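Long-range contacts in putative hemin ABC transport system, membrane protein (Burkholderia cenocepacia J2315, PDB 5B57), which probably forms the membrane-spanning part of an ABC transporter that imports heme: residues I103-V108 / A240-L245; V109-V114 / L341-D346; A246-C251 / G299-C304. All coordinates share one frame; numbering follows the deposited sequence.

Overall arrangement
All three contacts pack membrane helices of one chain, and each pair of contacts touches. Contact 1 and contact 2 share helix 94-128. Contact 1 and contact 3 share helix 242-260. Contact 2 is buried and almost wholly aliphatic. Contact 3 is also buried, but it adds two cysteines to small apolar side chains. Contact 1 lies farther from the centre of the chain and is only partly buried. It uses a proline, a tryptophan and a detergent headgroup. A salt bridge from Arg107 NE to Asp346 OD2, 2.6 Å long, joins contact 1 to contact 2. Leu113 and Val114 of contact 2 pack on Ala249 and Leu301 of contact 3.

Contact 1: residues I103-V108 / A240-L245; sequences IRAPRV and AQWPTL. With DMU (decyl-beta-D-maltopyranoside), chain E.
The first torsion of Trp242 (chi1 -70°) sets its CG anti to the carbonyl carbon, and chi2 of 119° turns the indole across the proline ring of Pro106. This is helix packing in a FecCD-type permease. The first turn of helix 242-260 meets helix 94-128 at a kink, where Pro106 has no N-H to give. Pro106 CG stands over the five-membered ring of Trp242, 3.6 Å from its centroid and 15° off the ring normal, a CH-pi contact. The two side chains cross at about a right angle. Ala105 CB adds an oblique contact with Trp242 CZ2. The opposite face of the indole carries the maltoside of a bound detergent molecule. Trp242 NE1 is satisfied by the carbonyl of Leu101, which ties the ring to an earlier turn of the same partner helix. Further along, Ala240 CB lies 3.6 Å from Arg107 CA. Leu245 CD1 packs on Pro106 CB at 3.8 Å. The Arg107 side chain starts out away from segment 240-245, and its guanidinium group forms salt bridges with Asp346 and Asp357. Gln241 is the N-cap residue of helix 242-260. Its carbonyl accepts from Leu245 N and from Thr244 OG1, the latter at 3.0 Å. On the detergent side of the indole, DMU O61 sits 3.6 Å above the ring plane of Trp242, over its centre.

Contact 2: residues V109-V114 / L341-D346; sequences VLALLV and LTLAAD
The flat group here is a peptide unit, since no aromatic ring takes part: the carbonyl O of Ala111 meets the Thr342 side chain, with CG2 at 3.6 Å and CB at 3.7 Å. On the other helix, the backbone of Leu343 receives the methyl of Ala111, whose CB is 4.2 Å from Leu343 CA. Helices 94-128 and 327-352 belong to the membrane bundle of the FecCD family. Their short segments run at 139° to each other, nearer antiparallel than parallel, with axes 8.3 Å apart. Ala111 and Leu343 are the closest residues by CA, at 5.3 Å. Thr342 CG2 is anti to the backbone N (chi1 -55°), which carries the methyl toward Val114 CG1, 3.9 Å away. These two side chains cross at about a right angle. The hydroxyl takes the other branch and bonds back to the carbonyl of Gly338 in its own helix. Leu112 starts out pointing away from helix 327-352, yet its CD2 reaches Leu343 CD2 at 3.9 Å. Both leucines also touch helix 54-72, which covers that flank of the pair. With the Thr342 hydroxyl satisfied inside its own helix, the contact rests on dispersion and shape, as suits two helices buried in a membrane protein.

Contact 3: residues A246-C251 / G299-C304; sequences AAVAPC and GALVSC. With DMU (decyl-beta-D-maltopyranoside), chain E.
Val248 lays its two methyl groups over the turn of helix 283-305 that runs from Ala300 to Cys304. CG1 is anti to the backbone N (chi1 172°) and meets Leu301 CD2 at 4.1 Å. The two side chains cross at about a right angle there. The same methyl is also near the CB and the carbonyl O of Ala300. Val248 CG2, anti to the carbonyl carbon, meets Cys304 SG at 3.6 Å. That sulfur sits between its own backbone N and carbonyl carbon (chi1 57°), and this rotation presents it to Val248. Leu110 of helix 94-128 also touches Cys304. One turn beyond Val248, Cys251 CB packs on Ala300 CB at 3.5 Å. Cys251 makes this contact through its CB, and its sulfur is not the atom that meets Ala300. Helices 242-260 and 283-305 are two membrane helices of the FecCD permease fold, joined through the short helices 263-269 and 273-278. Their segments here run close to antiparallel, at 150°, with axes 9.0 Å apart. Val248 and Ala300 have the nearest CA atoms, at 5.3 Å. Helix 242-260 is kinked in this region, and Pro250 offers no N-H to the preceding turn. Phe174 of helix 168-188 covers one flank of the pair by touching Cys251 and Ala300. Ala249 points away from helix 283-305. Its CB packs on the decyl chain of the bound detergent, 3.5 Å from DMU C28, and the residue also meets Leu113 of helix 94-128.

Contact 1: residues I103-V108 / A240-L245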
loop_
_atom_site.group_PDB
_atom_site.type_symbol
_atom_site.label_atom_id
_atom_site.label_comp_id
_atom_site.label_asym_id
_atom_site.label_seq_id
_atom_site.Cartn_x
_atom_site.Cartn_y
_atom_site.Cartn_z
ATOM N N ILE A 103 0.215 33.969 32.138
ATOM C CA ILE A 103 0.568 34.156 30.746
ATOM C C ILE A 103 1.517 33.062 30.260
ATOM O O ILE A 103 1.428 32.620 29.119
ATOM C CB ILE A 103 1.187 35.552 30.514
ATOM C CG1 ILE A 103 0.491 36.615 31.368
ATOM C CG2 ILE A 103 1.174 35.900 29.045
ATOM C CD1 ILE A 103 -0.961 36.875 31.007
ATOM N N ARG A 104 2.454 32.641 31.104
ATOM C CA ARG A 104 3.393 31.634 30.638
ATOM C C ARG A 104 2.835 30.219 30.796
ATOM O O ARG A 104 2.731 29.504 29.784
ATOM C CB ARG A 104 4.747 31.769 31.347
ATOM C CG ARG A 104 5.922 31.733 30.356
ATOM C CD ARG A 104 5.697 30.751 29.210
ATOM N NE ARG A 104 6.943 30.172 28.707
ATOM C CZ ARG A 104 7.360 30.269 27.448
ATOM N NH1 ARG A 104 6.633 30.931 26.561
ATOM N NH2 ARG A 104 8.499 29.702 27.070
ATOM N N ALA A 105 2.494 29.801 32.032
ATOM C CA ALA A 105 2.081 28.466 32.436
ATOM C C ALA A 105 1.059 27.869 31.471
ATOM O O ALA A 105 1.329 26.794 30.919
ATOM C CB ALA A 105 1.547 28.465 33.877
ATOM N N PRO A 106 -0.092 28.503 31.204
ATOM C CA PRO A 106 -1.055 27.859 30.291
ATOM C C PRO A 106 -0.458 27.519 28.943
ATOM O O PRO A 106 -0.873 26.546 28.311
ATOM C CB PRO A 106 -2.180 28.902 30.154
ATOM C CG PRO A 106 -1.987 29.836 31.284
ATOM C CD PRO A 106 -0.496 29.885 31.492
ATOM N N ARG A 107 0.524 28.291 28.492
ATOM C CA ARG A 107 1.149 27.994 27.221
ATOM C C ARG A 107 2.088 26.808 27.349
ATOM O O ARG A 107 2.108 25.928 26.483
ATOM C CB ARG A 107 1.878 29.230 26.714
ATOM C CG ARG A 107 2.694 28.979 25.500
ATOM C CD ARG A 107 2.756 30.185 24.615
ATOM N NE ARG A 107 3.689 29.934 23.532
ATOM C CZ ARG A 107 3.948 30.807 22.571
ATOM N NH1 ARG A 107 3.340 31.983 22.574
ATOM N NH2 ARG A 107 4.808 30.508 21.610
ATOM N N VAL A 108 2.855 26.746 28.433
ATOM C CA VAL A 108 3.731 25.593 28.622
ATOM C C VAL A 108 2.914 24.334 28.832
ATOM O O VAL A 108 3.196 23.295 28.229
ATOM C CB VAL A 108 4.710 25.824 29.784
ATOM C CG1 VAL A 108 5.386 24.531 30.111
ATOM C CG2 VAL A 108 5.744 26.868 29.395
ATOM N N ALA A 240 -3.541 30.016 24.729
ATOM C CA ALA A 240 -3.627 29.125 25.878
ATOM C C ALA A 240 -4.030 29.908 27.120
ATOM O O ALA A 240 -3.250 30.727 27.615
ATOM C CB ALA A 240 -2.280 28.430 26.082
ATOM N N GLN A 241 -5.236 29.661 27.635
ATOM C CA GLN A 241 -5.632 30.193 28.935
ATOM C C GLN A 241 -6.238 29.090 29.799
ATOM O O GLN A 241 -6.831 28.136 29.283
ATOM C CB GLN A 241 -6.617 31.364 28.792
ATOM C CG GLN A 241 -7.889 31.026 28.044
ATOM C CD GLN A 241 -8.614 32.264 27.564
ATOM O OE1 GLN A 241 -9.807 32.452 27.835
ATOM N NE2 GLN A 241 -7.893 33.128 26.853
ATOM N N TRP A 242 -6.082 29.230 31.124
ATOM C CA TRP A 242 -6.550 28.212 32.067
ATOM C C TRP A 242 -8.009 27.808 31.887
ATOM O O TRP A 242 -8.283 26.602 31.907
ATOM C CB TRP A 242 -6.333 28.653 33.524
ATOM C CG TRP A 242 -4.898 28.680 33.953
ATOM C CD1 TRP A 242 -4.210 29.765 34.388
ATOM C CD2 TRP A 242 -3.960 27.577 33.961
ATOM N NE1 TRP A 242 -2.910 29.416 34.676
ATOM C CE2 TRP A 242 -2.730 28.082 34.417
ATOM C CE3 TRP A 242 -4.044 26.220 33.628
ATOM C CZ2 TRP A 242 -1.593 27.289 34.555
ATOM C CZ3 TRP A 242 -2.905 25.429 33.766
ATOM C CH2 TRP A 242 -1.699 25.972 34.228
ATOM N N PRO A 243 -8.981 28.720 31.751
ATOM C CA PRO A 243 -10.373 28.252 31.646
ATOM C C PRO A 243 -10.604 27.229 30.539
ATOM O O PRO A 243 -11.391 26.293 30.740
ATOM C CB PRO A 243 -11.165 29.550 31.415
ATOM C CG PRO A 243 -10.138 30.632 31.167
ATOM C CD PRO A 243 -8.910 30.185 31.872
ATOM N N THR A 244 -9.927 27.354 29.384
ATOM C CA THR A 244 -10.122 26.343 28.348
ATOM C C THR A 244 -9.328 25.071 28.647
ATOM O O THR A 244 -9.856 23.966 28.466
ATOM C CB THR A 244 -9.786 26.892 26.949
ATOM O OG1 THR A 244 -8.418 27.307 26.883
ATOM C CG2 THR A 244 -10.716 28.058 26.579
ATOM N N LEU A 245 -8.081 25.190 29.125
ATOM C CA LEU A 245 -7.341 24.000 29.558
ATOM C C LEU A 245 -8.140 23.141 30.545
ATOM O O LEU A 245 -8.079 21.910 30.503
ATOM C CB LEU A 245 -6.008 24.403 30.178
ATOM C CG LEU A 245 -4.986 24.857 29.149
ATOM C CD1 LEU A 245 -3.821 25.473 29.872
ATOM C CD2 LEU A 245 -4.531 23.652 28.374
HETATM C C1 DMU E . -8.041 24.495 36.295
HETATM C C2 DMU E . -8.056 25.998 36.393
HETATM C C3 DMU E . -6.933 26.472 37.323
HETATM C C4 DMU E . -5.564 25.866 36.896
HETATM O O5 DMU E . -5.679 24.426 36.774
HETATM C C6 DMU E . -6.680 24.049 35.799
HETATM O O7 DMU E . -6.867 27.899 37.297
HETATM O O16 DMU E . -6.690 22.634 35.623
HETATM C C18 DMU E . -6.085 22.256 34.385
HETATM C C19 DMU E . -4.914 21.334 34.670
HETATM C C22 DMU E . -4.112 21.068 33.410
HETATM C C25 DMU E . -3.229 19.834 33.578
HETATM C C28 DMU E . -3.364 18.893 32.379
HETATM C C31 DMU E . -3.588 17.440 32.824
HETATM C C34 DMU E . -2.664 16.482 32.059
HETATM C C37 DMU E . -3.303 15.091 31.898
HETATM C C40 DMU E . -2.641 14.298 30.756
HETATM C C43 DMU E . -1.506 13.432 31.271
HETATM O O49 DMU E . -9.062 24.050 35.389
HETATM O O55 DMU E . -9.328 26.452 36.877
HETATM C C57 DMU E . -4.451 26.203 37.903
HETATM O O61 DMU E . -4.077 27.584 37.763
HETATM C C5 DMU E . -8.298 29.317 38.679
HETATM C C7 DMU E . -8.396 30.529 37.756
HETATM C C8 DMU E . -7.126 31.377 37.817
HETATM C C9 DMU E . -5.893 30.517 37.624
HETATM O O1 DMU E . -5.844 29.516 38.645
HETATM C C10 DMU E . -6.937 28.588 38.542
HETATM O O2 DMU E . -7.168 32.389 36.790
HETATM O O3 DMU E . -9.374 28.405 38.381
HETATM O O4 DMU E . -9.519 31.331 38.154
HETATM C C11 DMU E . -4.638 31.366 37.687
HETATM O O6 DMU E . -4.994 32.719 38.046
#

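Contact 2: residues V109-V114 / L341-D346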
loop_
_atom_site.group_PDB
_atom_site.type_symbol
_atom_site.label_atom_id
_atom_site.label_comp_id
_atom_site.label_asym_id
_atom_site.label_seq_id
_atom_site.Cartn_x
_atom_site.Cartn_y
_atom_site.Cartn_z
ATOM N N VAL A 109 1.865 24.414 29.656
ATOM C CA VAL A 109 0.997 23.254 29.867
ATOM C C VAL A 109 0.312 22.833 28.562
ATOM O O VAL A 109 0.196 21.640 28.270
ATOM C CB VAL A 109 -0.002 23.545 31.002
ATOM C CG1 VAL A 109 -1.360 23.040 30.685
ATOM C CG2 VAL A 109 0.443 22.831 32.191
ATOM N N LEU A 110 -0.117 23.793 27.737
ATOM C CA LEU A 110 -0.750 23.425 26.478
ATOM C C LEU A 110 0.223 22.673 25.583
ATOM O O LEU A 110 -0.146 21.664 24.972
ATOM C CB LEU A 110 -1.305 24.666 25.760
ATOM C CG LEU A 110 -2.137 24.410 24.487
ATOM C CD1 LEU A 110 -3.428 23.701 24.801
ATOM C CD2 LEU A 110 -2.447 25.672 23.756
ATOM N N ALA A 111 1.481 23.122 25.518
ATOM C CA ALA A 111 2.472 22.389 24.734
ATOM C C ALA A 111 2.645 20.946 25.226
ATOM O O ALA A 111 2.809 20.044 24.411
ATOM C CB ALA A 111 3.811 23.116 24.735
ATOM N N LEU A 112 2.592 20.697 26.541
ATOM C CA LEU A 112 2.658 19.316 27.024
ATOM C C LEU A 112 1.420 18.518 26.630
ATOM O O LEU A 112 1.540 17.360 26.218
ATOM C CB LEU A 112 2.832 19.271 28.543
ATOM C CG LEU A 112 4.146 19.820 29.065
ATOM C CD1 LEU A 112 4.132 19.802 30.559
ATOM C CD2 LEU A 112 5.297 19.011 28.516
ATOM N N LEU A 113 0.221 19.105 26.761
ATOM C CA LEU A 113 -1.007 18.422 26.347
ATOM C C LEU A 113 -1.031 18.122 24.853
ATOM O O LEU A 113 -1.512 17.053 24.452
ATOM C CB LEU A 113 -2.229 19.258 26.708
ATOM C CG LEU A 113 -2.679 19.328 28.158
ATOM C CD1 LEU A 113 -4.016 20.052 28.178
ATOM C CD2 LEU A 113 -2.778 17.927 28.749
ATOM N N VAL A 114 -0.524 19.039 24.022
ATOM C CA VAL A 114 -0.511 18.817 22.580
ATOM C C VAL A 114 0.485 17.716 22.217
ATOM O O VAL A 114 0.145 16.735 21.546
ATOM C CB VAL A 114 -0.203 20.133 21.835
ATOM C CG1 VAL A 114 0.341 19.863 20.488
ATOM C CG2 VAL A 114 -1.455 20.949 21.675
ATOM N N LEU A 341 9.136 16.995 22.380
ATOM C CA LEU A 341 9.419 17.629 21.093
ATOM C C LEU A 341 8.572 18.894 20.869
ATOM O O LEU A 341 9.079 19.907 20.378
ATOM C CB LEU A 341 9.213 16.613 19.957
ATOM C CG LEU A 341 10.230 15.465 19.879
ATOM C CD1 LEU A 341 9.643 14.309 19.100
ATOM C CD2 LEU A 341 11.538 15.913 19.245
ATOM N N THR A 342 7.277 18.855 21.198
ATOM C CA THR A 342 6.409 20.017 20.984
ATOM C C THR A 342 6.901 21.224 21.762
ATOM O O THR A 342 6.963 22.345 21.245
ATOM C CB THR A 342 4.989 19.688 21.425
ATOM O OG1 THR A 342 4.548 18.516 20.744
ATOM C CG2 THR A 342 4.063 20.840 21.136
ATOM N N LEU A 343 7.202 21.004 23.035
ATOM C CA LEU A 343 7.737 22.052 23.885
ATOM C C LEU A 343 9.059 22.596 23.335
ATOM O O LEU A 343 9.264 23.811 23.262
ATOM C CB LEU A 343 7.888 21.458 25.276
ATOM C CG LEU A 343 8.397 22.201 26.479
ATOM C CD1 LEU A 343 7.442 23.316 26.839
ATOM C CD2 LEU A 343 8.436 21.131 27.539
ATOM N N ALA A 344 9.967 21.704 22.930
ATOM C CA ALA A 344 11.186 22.144 22.258
ATOM C C ALA A 344 10.864 23.012 21.044
ATOM O O ALA A 344 11.575 23.999 20.771
ATOM C CB ALA A 344 12.023 20.931 21.852
ATOM N N ALA A 345 9.784 22.671 20.323
ATOM C CA ALA A 345 9.362 23.440 19.155
ATOM C C ALA A 345 8.772 24.797 19.527
ATOM O O ALA A 345 8.964 25.766 18.775
ATOM C CB ALA A 345 8.354 22.659 18.331
ATOM N N ASP A 346 8.028 24.891 20.654
ATOM C CA ASP A 346 7.413 26.171 21.015
ATOM C C ASP A 346 8.398 27.075 21.720
ATOM O O ASP A 346 8.381 28.296 21.517
ATOM C CB ASP A 346 6.175 25.982 21.887
ATOM C CG ASP A 346 5.345 27.276 22.026
ATOM O OD1 ASP A 346 4.794 27.744 21.003
ATOM O OD2 ASP A 346 5.229 27.814 23.156
#

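Contact 3: residues A246-C251 / G299-C304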
loop_
_atom_site.group_PDB
_atom_site.type_symbol
_atom_site.label_atom_id
_atom_site.label_comp_id
_atom_site.label_asym_id
_atom_site.label_seq_id
_atom_site.Cartn_x
_atom_site.Cartn_y
_atom_site.Cartn_z
ATOM N N ALA A 246 -8.889 23.770 31.447
ATOM C CA ALA A 246 -9.830 23.034 32.289
ATOM C C ALA A 246 -10.706 22.086 31.490
ATOM O O ALA A 246 -11.137 21.049 32.008
ATOM C CB ALA A 246 -10.746 24.004 33.035
ATOM N N ALA A 247 -11.053 22.469 30.268
ATOM C CA ALA A 247 -11.886 21.638 29.421
ATOM C C ALA A 247 -11.072 20.718 28.520
ATOM O O ALA A 247 -11.417 19.543 28.358
ATOM C CB ALA A 247 -12.800 22.522 28.575
ATOM N N VAL A 248 -9.967 21.225 27.962
ATOM C CA VAL A 248 -9.166 20.459 27.003
ATOM C C VAL A 248 -8.481 19.266 27.678
ATOM O O VAL A 248 -8.510 18.138 27.168
ATOM C CB VAL A 248 -8.146 21.383 26.323
ATOM C CG1 VAL A 248 -7.166 20.583 25.473
ATOM C CG2 VAL A 248 -8.874 22.398 25.500
ATOM N N ALA A 249 -7.835 19.509 28.825
ATOM C CA ALA A 249 -7.053 18.509 29.537
ATOM C C ALA A 249 -7.851 17.239 29.838
ATOM O O ALA A 249 -7.395 16.147 29.472
ATOM C CB ALA A 249 -6.470 19.110 30.824
ATOM N N PRO A 250 -9.023 17.303 30.495
ATOM C CA PRO A 250 -9.757 16.047 30.769
ATOM C C PRO A 250 -10.128 15.268 29.523
ATOM O O PRO A 250 -10.062 14.029 29.529
ATOM C CB PRO A 250 -11.000 16.518 31.538
ATOM C CG PRO A 250 -11.069 17.977 31.332
ATOM C CD PRO A 250 -9.661 18.443 31.173
ATOM N N CYS A 251 -10.514 15.954 28.447
ATOM C CA CYS A 251 -10.652 15.282 27.161
ATOM C C CYS A 251 -9.392 14.498 26.809
ATOM O O CYS A 251 -9.436 13.281 26.602
ATOM C CB CYS A 251 -10.962 16.305 26.077
ATOM S SG CYS A 251 -12.655 16.852 26.081
ATOM N N GLY A 299 -9.447 16.084 18.844
ATOM C CA GLY A 299 -10.450 17.126 18.661
ATOM C C GLY A 299 -10.336 18.210 19.712
ATOM O O GLY A 299 -10.463 19.396 19.415
ATOM N N ALA A 300 -10.089 17.814 20.960
ATOM C CA ALA A 300 -9.817 18.785 22.004
ATOM C C ALA A 300 -8.602 19.636 21.677
ATOM O O ALA A 300 -8.592 20.830 21.983
ATOM C CB ALA A 300 -9.617 18.071 23.336
ATOM N N LEU A 301 -7.580 19.059 21.045
ATOM C CA LEU A 301 -6.301 19.761 20.911
ATOM C C LEU A 301 -6.299 20.730 19.742
ATOM O O LEU A 301 -5.876 21.884 19.881
ATOM C CB LEU A 301 -5.170 18.757 20.749
ATOM C CG LEU A 301 -4.911 18.064 22.070
ATOM C CD1 LEU A 301 -4.009 16.833 21.906
ATOM C CD2 LEU A 301 -4.309 19.102 22.991
ATOM N N VAL A 302 -6.729 20.262 18.571
ATOM C CA VAL A 302 -6.866 21.142 17.423
ATOM C C VAL A 302 -7.762 22.314 17.772
ATOM O O VAL A 302 -7.600 23.399 17.217
ATOM C CB VAL A 302 -7.401 20.343 16.221
ATOM C CG1 VAL A 302 -7.238 21.124 14.940
ATOM C CG2 VAL A 302 -6.649 19.061 16.108
ATOM N N SER A 303 -8.685 22.128 18.728
ATOM C CA SER A 303 -9.658 23.166 19.069
ATOM C C SER A 303 -8.997 24.411 19.610
ATOM O O SER A 303 -9.539 25.517 19.461
ATOM C CB SER A 303 -10.652 22.660 20.110
ATOM O OG SER A 303 -11.683 21.910 19.485
ATOM N N CYS A 304 -7.846 24.272 20.244
ATOM C CA CYS A 304 -7.240 25.425 20.859
ATOM C C CYS A 304 -5.777 25.583 20.502
ATOM O O CYS A 304 -5.123 26.494 21.023
ATOM C CB CYS A 304 -7.404 25.343 22.368
ATOM S SG CYS A 304 -6.693 23.843 22.969
HETATM C C1 DMU E . -8.041 24.495 36.295
HETATM C C2 DMU E . -8.056 25.998 36.393
HETATM C C3 DMU E . -6.933 26.472 37.323
HETATM C C4 DMU E . -5.564 25.866 36.896
HETATM O O5 DMU E . -5.679 24.426 36.774
HETATM C C6 DMU E . -6.680 24.049 35.799
HETATM O O7 DMU E . -6.867 27.899 37.297
HETATM O O16 DMU E . -6.690 22.634 35.623
HETATM C C18 DMU E . -6.085 22.256 34.385
HETATM C C19 DMU E . -4.914 21.334 34.670
HETATM C C22 DMU E . -4.112 21.068 33.410
HETATM C C25 DMU E . -3.229 19.834 33.578
HETATM C C28 DMU E . -3.364 18.893 32.379
HETATM C C31 DMU E . -3.588 17.440 32.824
HETATM C C34 DMU E . -2.664 16.482 32.059
HETATM C C37 DMU E . -3.303 15.091 31.898
HETATM C C40 DMU E . -2.641 14.298 30.756
HETATM C C43 DMU E . -1.506 13.432 31.271
HETATM O O49 DMU E . -9.062 24.050 35.389
HETATM O O55 DMU E . -9.328 26.452 36.877
HETATM C C57 DMU E . -4.451 26.203 37.903
HETATM O O61 DMU E . -4.077 27.584 37.763
HETATM C C5 DMU E . -8.298 29.317 38.679
HETATM C C7 DMU E . -8.396 30.529 37.756
HETATM C C8 DMU E . -7.126 31.377 37.817
HETATM C C9 DMU E . -5.893 30.517 37.624
HETATM O O1 DMU E . -5.844 29.516 38.645
HETATM C C10 DMU E . -6.937 28.588 38.542
HETATM O O2 DMU E . -7.168 32.389 36.790
HETATM O O3 DMU E . -9.374 28.405 38.381
HETATM O O4 DMU E . -9.519 31.331 38.154
HETATM C C11 DMU E . -4.638 31.366 37.687
HETATM O O6 DMU E . -4.994 32.719 38.046
#